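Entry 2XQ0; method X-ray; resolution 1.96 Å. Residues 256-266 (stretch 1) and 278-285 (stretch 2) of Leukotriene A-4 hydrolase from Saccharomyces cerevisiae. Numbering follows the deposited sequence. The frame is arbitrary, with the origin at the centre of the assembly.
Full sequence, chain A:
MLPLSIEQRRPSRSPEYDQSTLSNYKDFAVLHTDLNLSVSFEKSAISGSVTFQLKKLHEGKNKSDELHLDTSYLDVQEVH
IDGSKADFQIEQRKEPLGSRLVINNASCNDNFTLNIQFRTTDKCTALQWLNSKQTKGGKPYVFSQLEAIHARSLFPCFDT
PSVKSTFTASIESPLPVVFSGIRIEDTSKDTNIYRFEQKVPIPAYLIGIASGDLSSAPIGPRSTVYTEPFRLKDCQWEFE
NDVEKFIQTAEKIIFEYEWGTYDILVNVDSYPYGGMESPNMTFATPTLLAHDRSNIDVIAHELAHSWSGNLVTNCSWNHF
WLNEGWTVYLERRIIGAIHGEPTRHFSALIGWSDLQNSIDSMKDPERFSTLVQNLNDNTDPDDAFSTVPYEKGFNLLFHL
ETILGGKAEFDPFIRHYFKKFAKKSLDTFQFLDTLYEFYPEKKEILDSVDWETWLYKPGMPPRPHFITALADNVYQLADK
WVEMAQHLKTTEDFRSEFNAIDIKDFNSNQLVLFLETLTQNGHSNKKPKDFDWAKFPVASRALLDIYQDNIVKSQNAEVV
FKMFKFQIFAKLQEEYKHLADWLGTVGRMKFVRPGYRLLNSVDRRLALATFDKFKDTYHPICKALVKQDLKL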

# COMPACT_ATOMS: atom_id res chain seq x y z
N GLU A 256 20.66 -9.63 6.04
CA GLU A 256 20.49 -8.73 7.18
C GLU A 256 19.73 -7.46 6.82
O GLU A 256 19.91 -6.89 5.74
CB GLU A 256 21.84 -8.36 7.80
CG GLU A 256 21.72 -7.69 9.16
CD GLU A 256 22.99 -6.96 9.60
OE1 GLU A 256 23.63 -6.29 8.75
OE2 GLU A 256 23.33 -7.04 10.80
N TYR A 257 18.88 -7.04 7.74
CA TYR A 257 18.08 -5.82 7.58
C TYR A 257 19.03 -4.69 7.91
O TYR A 257 19.62 -4.68 8.98
CB TYR A 257 16.92 -5.89 8.58
CG TYR A 257 16.06 -4.66 8.76
CD1 TYR A 257 15.01 -4.39 7.89
CD2 TYR A 257 16.27 -3.79 9.83
CE1 TYR A 257 14.19 -3.27 8.07
CE2 TYR A 257 15.46 -2.67 10.02
CZ TYR A 257 14.42 -2.42 9.14
OH TYR A 257 13.61 -1.31 9.34
N GLU A 258 19.21 -3.73 7.01
CA GLU A 258 20.27 -2.75 7.23
C GLU A 258 19.79 -1.35 7.63
O GLU A 258 20.59 -0.42 7.73
CB GLU A 258 21.17 -2.67 6.00
CG GLU A 258 20.50 -2.03 4.80
CD GLU A 258 21.26 -2.29 3.51
OE1 GLU A 258 21.01 -3.35 2.89
OE2 GLU A 258 22.09 -1.44 3.11
N TRP A 259 18.49 -1.20 7.90
CA TRP A 259 17.92 0.11 8.23
C TRP A 259 17.97 0.48 9.72
O TRP A 259 17.53 1.56 10.11
CB TRP A 259 16.47 0.20 7.72
CG TRP A 259 16.36 -0.06 6.23
CD1 TRP A 259 16.34 -1.28 5.61
CD2 TRP A 259 16.23 0.92 5.19
NE1 TRP A 259 16.23 -1.12 4.25
CE2 TRP A 259 16.15 0.22 3.97
CE3 TRP A 259 16.19 2.32 5.17
CZ2 TRP A 259 16.03 0.87 2.75
CZ3 TRP A 259 16.06 2.97 3.95
CH2 TRP A 259 15.99 2.25 2.76
N GLY A 260 18.47 -0.42 10.56
CA GLY A 260 18.56 -0.14 11.98
C GLY A 260 17.29 -0.55 12.72
O GLY A 260 17.11 -1.71 13.07
N THR A 261 16.40 0.41 12.97
CA THR A 261 15.18 0.10 13.68
C THR A 261 14.10 -0.27 12.68
O THR A 261 14.17 0.11 11.51
CB THR A 261 14.71 1.30 14.49
OG1 THR A 261 14.52 2.41 13.60
CG2 THR A 261 15.75 1.67 15.55
N TYR A 262 13.12 -1.04 13.15
CA TYR A 262 11.88 -1.24 12.42
C TYR A 262 10.70 -0.83 13.32
O TYR A 262 10.27 -1.59 14.19
CB TYR A 262 11.70 -2.69 11.96
CG TYR A 262 10.44 -2.80 11.14
CD1 TYR A 262 10.44 -2.47 9.78
CD2 TYR A 262 9.23 -3.13 11.72
CE1 TYR A 262 9.27 -2.55 9.03
CE2 TYR A 262 8.05 -3.20 10.98
CZ TYR A 262 8.08 -2.91 9.64
OH TYR A 262 6.91 -2.96 8.91
N ASP A 263 10.20 0.38 13.11
CA ASP A 263 9.17 0.92 13.99
C ASP A 263 7.85 0.98 13.25
O ASP A 263 7.82 1.00 12.02
CB ASP A 263 9.55 2.33 14.45
CG ASP A 263 10.75 2.33 15.39
OD1 ASP A 263 11.11 1.25 15.95
OD2 ASP A 263 11.33 3.41 15.58
N ILE A 264 6.75 1.02 14.00
CA ILE A 264 5.41 1.10 13.44
C ILE A 264 4.63 2.27 14.04
O ILE A 264 4.56 2.41 15.25
CB ILE A 264 4.66 -0.21 13.69
CG1 ILE A 264 5.42 -1.38 13.07
CG2 ILE A 264 3.19 -0.12 13.16
CD1 ILE A 264 4.92 -2.74 13.52
N LEU A 265 4.05 3.11 13.18
CA LEU A 265 3.11 4.15 13.61
C LEU A 265 1.70 3.65 13.36
O LEU A 265 1.34 3.39 12.22
CB LEU A 265 3.31 5.45 12.81
CG LEU A 265 2.22 6.51 13.00
CD1 LEU A 265 2.23 7.03 14.40
CD2 LEU A 265 2.38 7.69 12.00
N VAL A 266 0.91 3.48 14.42
CA VAL A 266 -0.48 3.07 14.25
C VAL A 266 -1.29 4.34 14.17
O VAL A 266 -1.46 5.06 15.16
CB VAL A 266 -1.00 2.14 15.37
CG1 VAL A 266 -2.48 1.90 15.19
CG2 VAL A 266 -0.24 0.80 15.35
N SER A 278 7.13 3.54 4.80
CA SER A 278 8.16 4.55 5.01
C SER A 278 9.28 3.94 5.81
O SER A 278 9.03 3.34 6.85
CB SER A 278 7.62 5.75 5.77
OG SER A 278 6.74 6.48 4.95
N PRO A 279 10.52 4.09 5.33
CA PRO A 279 11.70 3.55 6.03
C PRO A 279 11.83 4.03 7.46
O PRO A 279 11.78 5.23 7.72
CB PRO A 279 12.88 4.08 5.21
CG PRO A 279 12.32 4.33 3.88
CD PRO A 279 10.89 4.75 4.07
N ASN A 280 12.01 3.08 8.37
CA ASN A 280 12.12 3.36 9.80
C ASN A 280 10.82 3.83 10.46
O ASN A 280 10.81 4.12 11.66
CB ASN A 280 13.25 4.35 10.11
CG ASN A 280 14.63 3.80 9.77
OD1 ASN A 280 15.35 4.35 8.94
ND2 ASN A 280 14.99 2.71 10.42
N MET A 281 9.72 3.89 9.70
CA MET A 281 8.44 4.20 10.33
C MET A 281 7.29 3.76 9.45
O MET A 281 6.72 4.56 8.74
CB MET A 281 8.31 5.71 10.64
CG MET A 281 7.15 6.09 11.57
SD MET A 281 7.12 5.26 13.19
CE MET A 281 8.67 5.86 13.87
N THR A 282 6.96 2.48 9.51
CA THR A 282 5.80 1.96 8.81
C THR A 282 4.54 2.66 9.32
O THR A 282 4.34 2.78 10.52
CB THR A 282 5.71 0.42 9.06
OG1 THR A 282 6.70 -0.22 8.26
CG2 THR A 282 4.33 -0.12 8.67
N PHE A 283 3.69 3.13 8.41
CA PHE A 283 2.42 3.73 8.79
C PHE A 283 1.41 2.61 8.71
O PHE A 283 1.35 1.89 7.72
CB PHE A 283 2.02 4.85 7.83
CG PHE A 283 2.71 6.16 8.09
CD1 PHE A 283 4.00 6.21 8.57
CD2 PHE A 283 2.06 7.35 7.80
CE1 PHE A 283 4.64 7.42 8.80
CE2 PHE A 283 2.68 8.57 8.02
CZ PHE A 283 3.98 8.60 8.53
N ALA A 284 0.63 2.43 9.77
CA ALA A 284 -0.34 1.34 9.80
C ALA A 284 -1.75 1.80 10.18
O ALA A 284 -1.92 2.75 10.95
CB ALA A 284 0.15 0.25 10.76
N THR A 285 -2.77 1.13 9.63
CA THR A 285 -4.17 1.34 9.98
C THR A 285 -4.46 0.73 11.35
O THR A 285 -3.98 -0.36 11.67
CB THR A 285 -5.13 0.71 8.91
OG1 THR A 285 -6.49 0.86 9.31
CG2 THR A 285 -4.82 -0.78 8.70
O HOH W 1 12.08 0.28 7.76
O HOH W 2 12.89 4.77 13.88

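Stretch 2 lies alongside stretch 1 in one chain, joined by a turn-borne asparagine at one end and a short parallel β-ladder at the other; together they bury 680 Å². Ser278 makes no contact across the interface but opens a type II turn, closed by the hydrogen bond from Met281 N to Ser278 O (3.0 Å). Pro279, whose phi of -56° suits the second position of this turn, presents its ring to the indole of Trp259, with CB 3.6 Å from Trp259 CZ3. Asn280 takes the third position with a positive phi of 69°, a conformation asparagine tolerates better than most residues. It is the most extensively covered residue of the contact, and its amide serves as a connector: ND2 donates a nearly straight hydrogen bond to Trp259 O (2.8 Å, 174°) and weak ones to Thr261 O (2.9 Å) and Thr261 OG1 (3.2 Å), while OD1 sits at the edge of the Trp259 ring and is satisfied elsewhere in the structure. Thr261 O also accepts from Tyr257 OH (2.7 Å), which steadies the loop that receives the amide. Two waters complete this end. Water 1 donates to Tyr257 OH (2.7 Å) and accepts from Asn280 N (2.9 Å); water 2 accepts from Thr261 OG1 (2.9 Å) and donates to Asp263 OD2 (2.7 Å) and Asn280 O (3.1 Å). Met281 extends its flexible side chain back to stretch 1, placing SD 3.8 Å from Leu265 CB and CE 3.7 Å from Asp263 CB. At Thr282 the backbone pairing takes over: its N donates to Asp263 O (3.0 Å), and its O accepts from Leu265 N (2.7 Å, 169°) and lies 3.5 Å from Ile264 CA in a CA-H...O contact. Its hydroxyl OG1 lies 2.8 Å from Tyr262 OH; the tyrosine CB points away from stretch 2, but the long ring brings its phenol back within hydrogen-bonding distance. Phe283 pairs with Leu265, both side chains on the same sheet face, and Leu265 CD2 sits over the aromatic ring, 3.8 Å from the Phe283 ring centroid and 7° off its normal, a CH-pi contact between two buried apolar groups. Ala284 N donates to Leu265 O (2.7 Å), so the backbone of Leu265 bonds to stretch 2 through both N and O. On the sheet face shared by Ile264, Val266, Thr282 and Ala284, the small methyl Ala284 CB packs 3.9 Å from Ile264 CG2. Thr285 points away, leaving only slight contact as the pairing ends.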